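Local coordinates for malonate decarboxylase subunit alpha (Acinetobacter baumannii ATCC 17978, PDB 6MPR), which probably acts as the acyl-carrier-protein transferase of malonate decarboxylase, exchanging the acetyl group on the carrier protein for malonyl, at residues P304-T312 against L550-Y558. Numbering follows the deposited sequence.
Sequences PTLIPAIET and LVTWSDGLY
S554 OG is gripped twice. It donates to V551 O at 2.7 Å and accepts from Y558 N at 2.9 Å, with an N-H...O angle of 167°. Its chi1 of 77° puts OG between the backbone N and the carbonyl carbon, within reach of V551 O. These bonds tie the end of helix 547-553, a Schellman motif that overlaps the type I' turn S554-L557, to Y558. S554 CB meets I307 CD1 at 4.0 Å, and the same methyl touches Y558 CB.

Two prolines sit over aromatic faces. P308 CG lies 3.6 Å from the centroid of the W553 five-membered ring, 4° off its normal, a CH-pi contact. P304 CB makes a second one with the Y558 ring, 4.1 Å from its centroid and offset toward the rim. T312 CG2 reaches W553 CH2 at 3.8 Å. W553 NE1 is bonded to A543 O, which helps fix the indole.

E311 runs past W553, and a water donates to E311 OE1 at 2.8 Å and to W553 O at 3.3 Å. R334 and Y330 hold E311 OE2.

No direct hydrogen bond joins the segments. Helix 547-553's end and the following loop therefore pack on 304-312 mainly through apolar and CH-pi contacts, with one water as polar bridge.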
ATOM      1  N   PRO A 304     -25.143   5.064   2.065  1.00 11.84           N
ATOM      2  CA  PRO A 304     -26.576   4.848   1.833  1.00 12.74           C
ATOM      3  C   PRO A 304     -26.994   5.297   0.452  1.00 12.06           C
ATOM      4  O   PRO A 304     -27.925   4.718  -0.127  1.00 11.53           O
ATOM      5  CB  PRO A 304     -27.248   5.683   2.940  1.00 14.44           C
ATOM      6  CG  PRO A 304     -26.201   5.736   4.025  1.00 13.27           C
ATOM      7  CD  PRO A 304     -24.917   5.924   3.238  1.00 12.80           C
ATOM      8  N   THR A 305     -26.312   6.294  -0.119  1.00 12.51           N
ATOM      9  CA  THR A 305     -26.696   6.741  -1.453  1.00 11.08           C
ATOM     10  C   THR A 305     -26.322   5.742  -2.540  1.00 15.11           C
ATOM     11  O   THR A 305     -26.754   5.920  -3.685  1.00 14.26           O
ATOM     12  CB  THR A 305     -26.075   8.100  -1.779  1.00 11.38           C
ATOM     13  OG1 THR A 305     -24.648   8.047  -1.635  1.00 12.95           O
ATOM     14  CG2 THR A 305     -26.648   9.172  -0.875  1.00 13.89           C
ATOM     15  N   LEU A 306     -25.543   4.698  -2.218  1.00 11.87           N
ATOM     16  CA  LEU A 306     -25.287   3.617  -3.165  1.00 12.56           C
ATOM     17  C   LEU A 306     -26.374   2.545  -3.160  1.00 16.65           C
ATOM     18  O   LEU A 306     -26.352   1.660  -4.020  1.00 12.85           O
ATOM     19  CB  LEU A 306     -23.917   2.963  -2.877  1.00 10.78           C
ATOM     20  CG  LEU A 306     -23.262   2.159  -4.004  1.00 12.26           C
ATOM     21  CD1 LEU A 306     -22.885   3.093  -5.152  1.00 16.38           C
ATOM     22  CD2 LEU A 306     -22.023   1.422  -3.474  1.00 12.43           C
ATOM     23  N   ILE A 307     -27.333   2.602  -2.233  1.00 12.58           N
ATOM     24  CA  ILE A 307     -28.342   1.540  -2.143  1.00 11.40           C
ATOM     25  C   ILE A 307     -29.083   1.317  -3.465  1.00 11.86           C
ATOM     26  O   ILE A 307     -29.201   0.159  -3.889  1.00 11.97           O
ATOM     27  CB  ILE A 307     -29.283   1.799  -0.960  1.00 11.76           C
ATOM     28  CG1 ILE A 307     -28.512   1.618   0.364  1.00 11.34           C
ATOM     29  CG2 ILE A 307     -30.493   0.866  -1.008  1.00 12.34           C
ATOM     30  CD1 ILE A 307     -29.325   1.945   1.599  1.00 12.36           C
ATOM     31  N   PRO A 308     -29.591   2.345  -4.155  1.00 13.64           N
ATOM     32  CA  PRO A 308     -30.302   2.059  -5.415  1.00 12.92           C
ATOM     33  C   PRO A 308     -29.413   1.396  -6.467  1.00 12.40           C
ATOM     34  O   PRO A 308     -29.865   0.489  -7.177  1.00 14.25           O
ATOM     35  CB  PRO A 308     -30.803   3.447  -5.849  1.00 13.01           C
ATOM     36  CG  PRO A 308     -30.947   4.194  -4.559  1.00 12.98           C
ATOM     37  CD  PRO A 308     -29.744   3.761  -3.760  1.00 13.14           C
ATOM     38  N   ALA A 309     -28.152   1.819  -6.576  1.00 11.87           N
ATOM     39  CA  ALA A 309     -27.219   1.182  -7.504  1.00 14.63           C
ATOM     40  C   ALA A 309     -26.951  -0.278  -7.132  1.00 14.96           C
ATOM     41  O   ALA A 309     -26.731  -1.111  -8.017  1.00 13.33           O
ATOM     42  CB  ALA A 309     -25.902   1.970  -7.539  1.00 13.97           C
ATOM     43  N   ILE A 310     -26.916  -0.604  -5.831  1.00 11.29           N
ATOM     44  CA  ILE A 310     -26.795  -2.005  -5.440  1.00 11.29           C
ATOM     45  C   ILE A 310     -28.066  -2.763  -5.792  1.00 11.93           C
ATOM     46  O   ILE A 310     -28.019  -3.843  -6.389  1.00 14.41           O
ATOM     47  CB  ILE A 310     -26.501  -2.132  -3.939  1.00 11.56           C
ATOM     48  CG1 ILE A 310     -25.161  -1.486  -3.595  1.00 11.09           C
ATOM     49  CG2 ILE A 310     -26.508  -3.603  -3.523  1.00 12.87           C
ATOM     50  CD1 ILE A 310     -24.964  -1.347  -2.094  1.00 13.17           C
ATOM     51  N   GLU A 311     -29.223  -2.210  -5.420  1.00 13.03           N
ATOM     52  CA  GLU A 311     -30.474  -2.949  -5.586  1.00 15.09           C
ATOM     53  C   GLU A 311     -30.793  -3.218  -7.047  1.00 18.82           C
ATOM     54  O   GLU A 311     -31.445  -4.225  -7.358  1.00 14.81           O
ATOM     55  CB  GLU A 311     -31.630  -2.190  -4.933  1.00 17.85           C
ATOM     56  CG  GLU A 311     -31.516  -2.077  -3.417  1.00 18.10           C
ATOM     57  CD  GLU A 311     -31.416  -3.438  -2.745  1.00 15.45           C
ATOM     58  OE1 GLU A 311     -32.378  -4.221  -2.838  1.00 17.22           O
ATOM     59  OE2 GLU A 311     -30.360  -3.727  -2.139  1.00 21.10           O
ATOM     60  N   THR A 312     -30.377  -2.329  -7.954  1.00 13.27           N
ATOM     61  CA  THR A 312     -30.668  -2.534  -9.371  1.00 16.85           C
ATOM     62  C   THR A 312     -29.586  -3.315 -10.099  1.00 15.45           C
ATOM     63  O   THR A 312     -29.686  -3.480 -11.323  1.00 21.49           O
ATOM     64  CB  THR A 312     -30.887  -1.197 -10.091  1.00 18.22           C
ATOM     65  OG1 THR A 312     -29.790  -0.317  -9.808  1.00 15.56           O
ATOM     66  CG2 THR A 312     -32.193  -0.544  -9.642  1.00 14.34           C
ATOM     67  N   LEU A 550     -34.279   6.277   0.554  1.00 17.00           N
ATOM     68  CA  LEU A 550     -33.232   5.278   0.718  1.00 16.15           C
ATOM     69  C   LEU A 550     -33.710   4.136   1.604  1.00 19.06           C
ATOM     70  O   LEU A 550     -33.411   2.967   1.332  1.00 16.93           O
ATOM     71  CB  LEU A 550     -31.965   5.916   1.295  1.00 13.91           C
ATOM     72  CG  LEU A 550     -31.267   6.919   0.356  1.00 11.46           C
ATOM     73  CD1 LEU A 550     -30.073   7.557   1.020  1.00 15.86           C
ATOM     74  CD2 LEU A 550     -30.861   6.236  -0.942  1.00 13.85           C
ATOM     75  N   VAL A 551     -34.467   4.452   2.657  1.00 15.65           N
ATOM     76  CA  VAL A 551     -35.015   3.396   3.508  1.00 16.52           C
ATOM     77  C   VAL A 551     -35.907   2.476   2.692  1.00 20.25           C
ATOM     78  O   VAL A 551     -35.810   1.242   2.775  1.00 21.95           O
ATOM     79  CB  VAL A 551     -35.781   3.999   4.697  1.00 17.25           C
ATOM     80  CG1 VAL A 551     -36.450   2.896   5.500  1.00 18.27           C
ATOM     81  CG2 VAL A 551     -34.844   4.811   5.561  1.00 20.15           C
ATOM     82  N   THR A 552     -36.807   3.070   1.903  1.00 18.91           N
ATOM     83  CA  THR A 552     -37.679   2.291   1.032  1.00 18.70           C
ATOM     84  C   THR A 552     -36.868   1.420   0.078  1.00 18.85           C
ATOM     85  O   THR A 552     -37.137   0.220  -0.064  1.00 22.07           O
ATOM     86  CB  THR A 552     -38.602   3.242   0.270  1.00 21.29           C
ATOM     87  OG1 THR A 552     -39.412   3.959   1.216  1.00 24.01           O
ATOM     88  CG2 THR A 552     -39.509   2.477  -0.704  1.00 25.93           C
ATOM     89  N   TRP A 553     -35.864   2.011  -0.578  1.00 17.03           N
ATOM     90  CA  TRP A 553     -35.007   1.262  -1.499  1.00 23.80           C
ATOM     91  C   TRP A 553     -34.357   0.063  -0.815  1.00 17.45           C
ATOM     92  O   TRP A 553     -34.165  -0.988  -1.434  1.00 18.61           O
ATOM     93  CB  TRP A 553     -33.927   2.183  -2.060  1.00 20.17           C
ATOM     94  CG  TRP A 553     -34.239   2.824  -3.393  1.00 18.40           C
ATOM     95  CD1 TRP A 553     -34.554   4.133  -3.617  1.00 22.29           C
ATOM     96  CD2 TRP A 553     -34.213   2.193  -4.680  1.00 17.09           C
ATOM     97  NE1 TRP A 553     -34.746   4.352  -4.965  1.00 22.47           N
ATOM     98  CE2 TRP A 553     -34.545   3.177  -5.637  1.00 18.34           C
ATOM     99  CE3 TRP A 553     -33.955   0.885  -5.117  1.00 18.45           C
ATOM    100  CZ2 TRP A 553     -34.602   2.904  -7.003  1.00 17.73           C
ATOM    101  CZ3 TRP A 553     -34.025   0.611  -6.475  1.00 20.88           C
ATOM    102  CH2 TRP A 553     -34.350   1.614  -7.401  1.00 20.01           C
ATOM    103  N   SER A 554     -33.995   0.211   0.454  1.00 17.39           N
ATOM    104  CA  SER A 554     -33.327  -0.837   1.213  1.00 16.88           C
ATOM    105  C   SER A 554     -34.289  -1.862   1.784  1.00 22.40           C
ATOM    106  O   SER A 554     -33.853  -2.715   2.568  1.00 22.65           O
ATOM    107  CB  SER A 554     -32.556  -0.214   2.374  1.00 18.40           C
ATOM    108  OG  SER A 554     -33.476   0.133   3.397  1.00 20.83           O
ATOM    109  N   ASP A 555     -35.581  -1.770   1.463  1.00 21.64           N
ATOM    110  CA  ASP A 555     -36.589  -2.680   1.998  1.00 30.74           C
ATOM    111  C   ASP A 555     -36.662  -2.590   3.524  1.00 24.67           C
ATOM    112  O   ASP A 555     -36.908  -3.584   4.209  1.00 26.39           O
ATOM    113  CB  ASP A 555     -36.313  -4.116   1.541  1.00 40.40           C
ATOM    114  CG  ASP A 555     -37.510  -5.022   1.693  1.00 51.08           C
ATOM    115  OD1 ASP A 555     -38.652  -4.512   1.709  1.00 51.65           O
ATOM    116  OD2 ASP A 555     -37.299  -6.250   1.802  1.00 59.57           O
ATOM    117  N   GLY A 556     -36.451  -1.391   4.066  1.00 22.93           N
ATOM    118  CA  GLY A 556     -36.491  -1.162   5.493  1.00 22.32           C
ATOM    119  C   GLY A 556     -35.238  -1.550   6.246  1.00 23.74           C
ATOM    120  O   GLY A 556     -35.209  -1.402   7.475  1.00 21.60           O
ATOM    121  N   LEU A 557     -34.203  -2.036   5.555  1.00 16.81           N
ATOM    122  CA  LEU A 557     -32.992  -2.504   6.226  1.00 16.31           C
ATOM    123  C   LEU A 557     -32.103  -1.353   6.693  1.00 21.33           C
ATOM    124  O   LEU A 557     -31.456  -1.457   7.743  1.00 20.27           O
ATOM    125  CB  LEU A 557     -32.209  -3.425   5.291  1.00 17.57           C
ATOM    126  CG  LEU A 557     -32.820  -4.796   5.021  1.00 23.86           C
ATOM    127  CD1 LEU A 557     -32.167  -5.446   3.810  1.00 21.82           C
ATOM    128  CD2 LEU A 557     -32.660  -5.673   6.253  1.00 28.12           C
ATOM    129  N   TYR A 558     -32.017  -0.276   5.911  1.00 17.89           N
ATOM    130  CA  TYR A 558     -31.264   0.904   6.321  1.00 19.25           C
ATOM    131  C   TYR A 558     -32.004   1.626   7.443  1.00 17.43           C
ATOM    132  O   TYR A 558     -33.194   1.935   7.322  1.00 18.35           O
ATOM    133  CB  TYR A 558     -31.046   1.840   5.127  1.00 12.53           C
ATOM    134  CG  TYR A 558     -30.430   3.176   5.491  1.00 16.65           C
ATOM    135  CD1 TYR A 558     -29.296   3.243   6.278  1.00 12.05           C
ATOM    136  CD2 TYR A 558     -30.989   4.374   5.051  1.00 19.26           C
ATOM    137  CE1 TYR A 558     -28.728   4.470   6.629  1.00 16.83           C
ATOM    138  CE2 TYR A 558     -30.428   5.600   5.390  1.00 18.40           C
ATOM    139  CZ  TYR A 558     -29.304   5.640   6.186  1.00 18.49           C
ATOM    140  OH  TYR A 558     -28.737   6.852   6.521  1.00 17.81           O
TER
HETATM  141  O   HOH W   1     -34.917  -3.368  -3.542  1.00 48.32           O